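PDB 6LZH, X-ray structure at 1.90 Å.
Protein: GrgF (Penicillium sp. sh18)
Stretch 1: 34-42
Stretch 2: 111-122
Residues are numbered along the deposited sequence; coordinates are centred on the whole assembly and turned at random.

Stretch 1, residues 34-42: ALIMSPGFN
Stretch 2, residues 111-122: LWGLCFGGNVTL

Strands 34-38 and 111-114 of GrgF lie side by side and parallel, their axes 4.6 Å apart at closest approach and crossing at -18°. Both are extended (phi -106 to -147°, psi 119 to 162°). The register pairs Ile36 with Leu111, Met37 with Trp112 and Ser38 with Gly113 (CA-CA 5.0, 4.8 and 4.5 Å). Three backbone hydrogen bonds join them: Trp112 N to Ile36 O (2.9 Å), Ser38 N to Trp112 O (2.9 Å) and Leu114 N to Ser38 O (3.1 Å). Beyond the strands, Pro39-Asn42 is loop, while Cys115 (phi/psi 62/-125) turns the chain as N-cap of helix 116-122 (phi -59 to -77°, psi -26 to -51°).

Met37 and Trp112 share one face of the sheet. Trp112 is t (chi2 109°); Met37, m-t-p, curls its methyl over the indole, CE 4.0 Å from the six-membered ring centroid and 16° off its normal, a CH-pi contact. Leu35 (t, chi2 69°) starts sideways, but its end comes nearer, bringing CD1 to 3.7 Å from Trp112 CB. On the other face, Leu111 (m, t) brings its end nearer, CD2 3.9 Å from CB of Ile36 (m, t).

Ser38 is m, and its OG shares a water with Thr121, 2.7 Å from Ser38 OG; the water donates to Thr121 OG1 (2.6 Å) and Ile36 O (3.1 Å), bridging strand and helix. Thr121, also m, donates from OG1 to Gly117 O (2.8 Å), closing onto its own helix.

Gly117 permits the close approach: a CB would clash with Ser38 O and Pro39 O. One on Gly113 would hit Gly117 O; its absence lets the helix start close to its own strand. Ser38 CB sits 3.7 Å from Gly117 CA. Phe41 and Phe116 are both t with chi2 near 82°. Phe116 CB points toward stretch 1 but its end leads away; the CB atoms lie 3.8 Å apart, and Phe116 CD1 reaches the edge of the Phe41 ring. Cys115, t, points toward stretch 1, with SG 4.2 Å from Phe41 CB.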

# COMPACT_ATOMS: atom_id res chain seq x y z
N ALA A 34 4.70 -15.26 -23.84
CA ALA A 34 3.37 -15.04 -23.29
C ALA A 34 3.25 -13.62 -22.74
O ALA A 34 4.25 -12.95 -22.46
CB ALA A 34 3.02 -16.05 -22.19
N LEU A 35 1.99 -13.20 -22.56
CA LEU A 35 1.66 -11.83 -22.18
C LEU A 35 0.42 -11.83 -21.30
O LEU A 35 -0.60 -12.43 -21.66
CB LEU A 35 1.42 -10.97 -23.42
CG LEU A 35 1.34 -9.46 -23.22
CD1 LEU A 35 2.70 -8.91 -22.86
CD2 LEU A 35 0.83 -8.80 -24.51
N ILE A 36 0.53 -11.15 -20.16
CA ILE A 36 -0.58 -10.93 -19.24
C ILE A 36 -1.02 -9.48 -19.37
O ILE A 36 -0.23 -8.56 -19.11
CB ILE A 36 -0.19 -11.26 -17.78
CG1 ILE A 36 0.34 -12.69 -17.67
CG2 ILE A 36 -1.37 -11.01 -16.85
CD1 ILE A 36 0.87 -13.03 -16.29
N MET A 37 -2.28 -9.27 -19.77
CA MET A 37 -2.79 -7.95 -20.14
C MET A 37 -3.75 -7.43 -19.08
O MET A 37 -4.66 -8.15 -18.64
CB MET A 37 -3.49 -8.02 -21.50
CG MET A 37 -2.53 -8.44 -22.63
SD MET A 37 -3.37 -8.75 -24.19
CE MET A 37 -3.92 -7.09 -24.65
N SER A 38 -3.56 -6.17 -18.68
CA SER A 38 -4.33 -5.55 -17.61
C SER A 38 -5.13 -4.38 -18.18
O SER A 38 -4.55 -3.54 -18.90
CB SER A 38 -3.42 -5.04 -16.47
OG SER A 38 -2.77 -6.09 -15.78
N PRO A 39 -6.43 -4.27 -17.86
CA PRO A 39 -7.28 -3.27 -18.50
C PRO A 39 -7.26 -1.93 -17.78
O PRO A 39 -6.59 -1.77 -16.75
CB PRO A 39 -8.67 -3.92 -18.45
CG PRO A 39 -8.63 -4.73 -17.18
CD PRO A 39 -7.20 -5.21 -17.02
N GLY A 40 -8.02 -0.96 -18.31
CA GLY A 40 -8.00 0.39 -17.79
C GLY A 40 -8.78 0.54 -16.49
O GLY A 40 -9.26 -0.42 -15.88
N PHE A 41 -8.90 1.79 -16.06
CA PHE A 41 -9.41 2.11 -14.73
C PHE A 41 -10.85 1.64 -14.55
O PHE A 41 -11.74 2.05 -15.30
CB PHE A 41 -9.32 3.61 -14.50
CG PHE A 41 -9.85 4.05 -13.17
CD1 PHE A 41 -9.04 3.96 -12.04
CD2 PHE A 41 -11.14 4.55 -13.04
CE1 PHE A 41 -9.50 4.35 -10.80
CE2 PHE A 41 -11.61 4.95 -11.79
CZ PHE A 41 -10.79 4.85 -10.67
N ASN A 42 -11.07 0.80 -13.55
CA ASN A 42 -12.39 0.32 -13.18
C ASN A 42 -13.07 -0.42 -14.31
O ASN A 42 -14.30 -0.50 -14.36
CB ASN A 42 -13.28 1.48 -12.70
CG ASN A 42 -14.43 1.00 -11.83
OD1 ASN A 42 -14.31 0.01 -11.12
ND2 ASN A 42 -15.57 1.70 -11.89
N LEU A 111 4.44 -8.50 -19.26
CA LEU A 111 3.26 -7.83 -18.75
C LEU A 111 2.92 -6.66 -19.66
O LEU A 111 3.83 -5.96 -20.13
CB LEU A 111 3.48 -7.32 -17.32
CG LEU A 111 3.90 -8.34 -16.25
CD1 LEU A 111 4.03 -7.64 -14.89
CD2 LEU A 111 2.89 -9.49 -16.20
N TRP A 112 1.63 -6.41 -19.85
CA TRP A 112 1.15 -5.33 -20.71
C TRP A 112 -0.05 -4.71 -20.01
O TRP A 112 -0.90 -5.42 -19.50
CB TRP A 112 0.77 -5.89 -22.09
CG TRP A 112 0.27 -4.93 -23.16
CD1 TRP A 112 0.95 -4.54 -24.30
CD2 TRP A 112 -1.02 -4.34 -23.25
NE1 TRP A 112 0.17 -3.70 -25.06
CE2 TRP A 112 -1.05 -3.56 -24.44
CE3 TRP A 112 -2.16 -4.36 -22.44
CZ2 TRP A 112 -2.17 -2.83 -24.83
CZ3 TRP A 112 -3.28 -3.62 -22.83
CH2 TRP A 112 -3.27 -2.88 -24.01
N GLY A 113 -0.12 -3.39 -19.99
CA GLY A 113 -1.23 -2.74 -19.31
C GLY A 113 -1.62 -1.45 -19.99
O GLY A 113 -0.76 -0.70 -20.48
N LEU A 114 -2.93 -1.17 -19.99
CA LEU A 114 -3.48 0.06 -20.53
C LEU A 114 -4.04 0.91 -19.40
O LEU A 114 -4.78 0.40 -18.54
CB LEU A 114 -4.58 -0.24 -21.56
CG LEU A 114 -5.38 0.95 -22.07
CD1 LEU A 114 -4.49 1.92 -22.90
CD2 LEU A 114 -6.56 0.49 -22.90
N CYS A 115 -3.69 2.19 -19.38
CA CYS A 115 -4.28 3.16 -18.45
C CYS A 115 -3.95 2.71 -17.03
O CYS A 115 -2.76 2.55 -16.70
CB CYS A 115 -5.78 3.30 -18.79
SG CYS A 115 -6.72 4.43 -17.69
N PHE A 116 -4.93 2.52 -16.13
CA PHE A 116 -4.60 2.07 -14.78
C PHE A 116 -3.89 0.72 -14.81
O PHE A 116 -3.04 0.45 -13.95
CB PHE A 116 -5.87 2.00 -13.93
CG PHE A 116 -5.59 1.57 -12.50
CD1 PHE A 116 -5.18 2.49 -11.57
CD2 PHE A 116 -5.73 0.24 -12.12
CE1 PHE A 116 -4.92 2.11 -10.27
CE2 PHE A 116 -5.47 -0.14 -10.82
CZ PHE A 116 -5.06 0.79 -9.90
N GLY A 117 -4.22 -0.14 -15.78
CA GLY A 117 -3.52 -1.40 -15.93
C GLY A 117 -2.03 -1.23 -16.20
O GLY A 117 -1.24 -2.11 -15.84
N GLY A 118 -1.64 -0.09 -16.77
CA GLY A 118 -0.24 0.18 -17.02
C GLY A 118 0.50 0.60 -15.77
O GLY A 118 1.68 0.30 -15.62
N ASN A 119 -0.20 1.28 -14.87
CA ASN A 119 0.35 1.57 -13.55
C ASN A 119 0.64 0.27 -12.81
O ASN A 119 1.76 0.03 -12.34
CB ASN A 119 -0.63 2.45 -12.78
CG ASN A 119 -0.15 2.81 -11.37
OD1 ASN A 119 0.11 1.95 -10.55
ND2 ASN A 119 -0.08 4.11 -11.09
N VAL A 120 -0.35 -0.62 -12.74
CA VAL A 120 -0.18 -1.90 -12.04
C VAL A 120 0.89 -2.76 -12.72
O VAL A 120 1.66 -3.47 -12.05
CB VAL A 120 -1.55 -2.60 -11.98
CG1 VAL A 120 -1.42 -4.05 -11.57
CG2 VAL A 120 -2.49 -1.84 -11.04
N THR A 121 0.94 -2.73 -14.05
CA THR A 121 1.96 -3.47 -14.80
C THR A 121 3.37 -3.01 -14.41
O THR A 121 4.26 -3.83 -14.15
CB THR A 121 1.72 -3.30 -16.31
OG1 THR A 121 0.56 -4.06 -16.70
CG2 THR A 121 2.92 -3.80 -17.15
N LEU A 122 3.61 -1.69 -14.41
CA LEU A 122 4.94 -1.19 -14.03
C LEU A 122 5.28 -1.57 -12.59
O LEU A 122 6.44 -1.91 -12.28
CB LEU A 122 4.99 0.33 -14.21
CG LEU A 122 4.87 0.78 -15.67
CD1 LEU A 122 4.59 2.27 -15.78
CD2 LEU A 122 6.10 0.39 -16.50
O HOH W 1 -0.26 -6.57 -16.75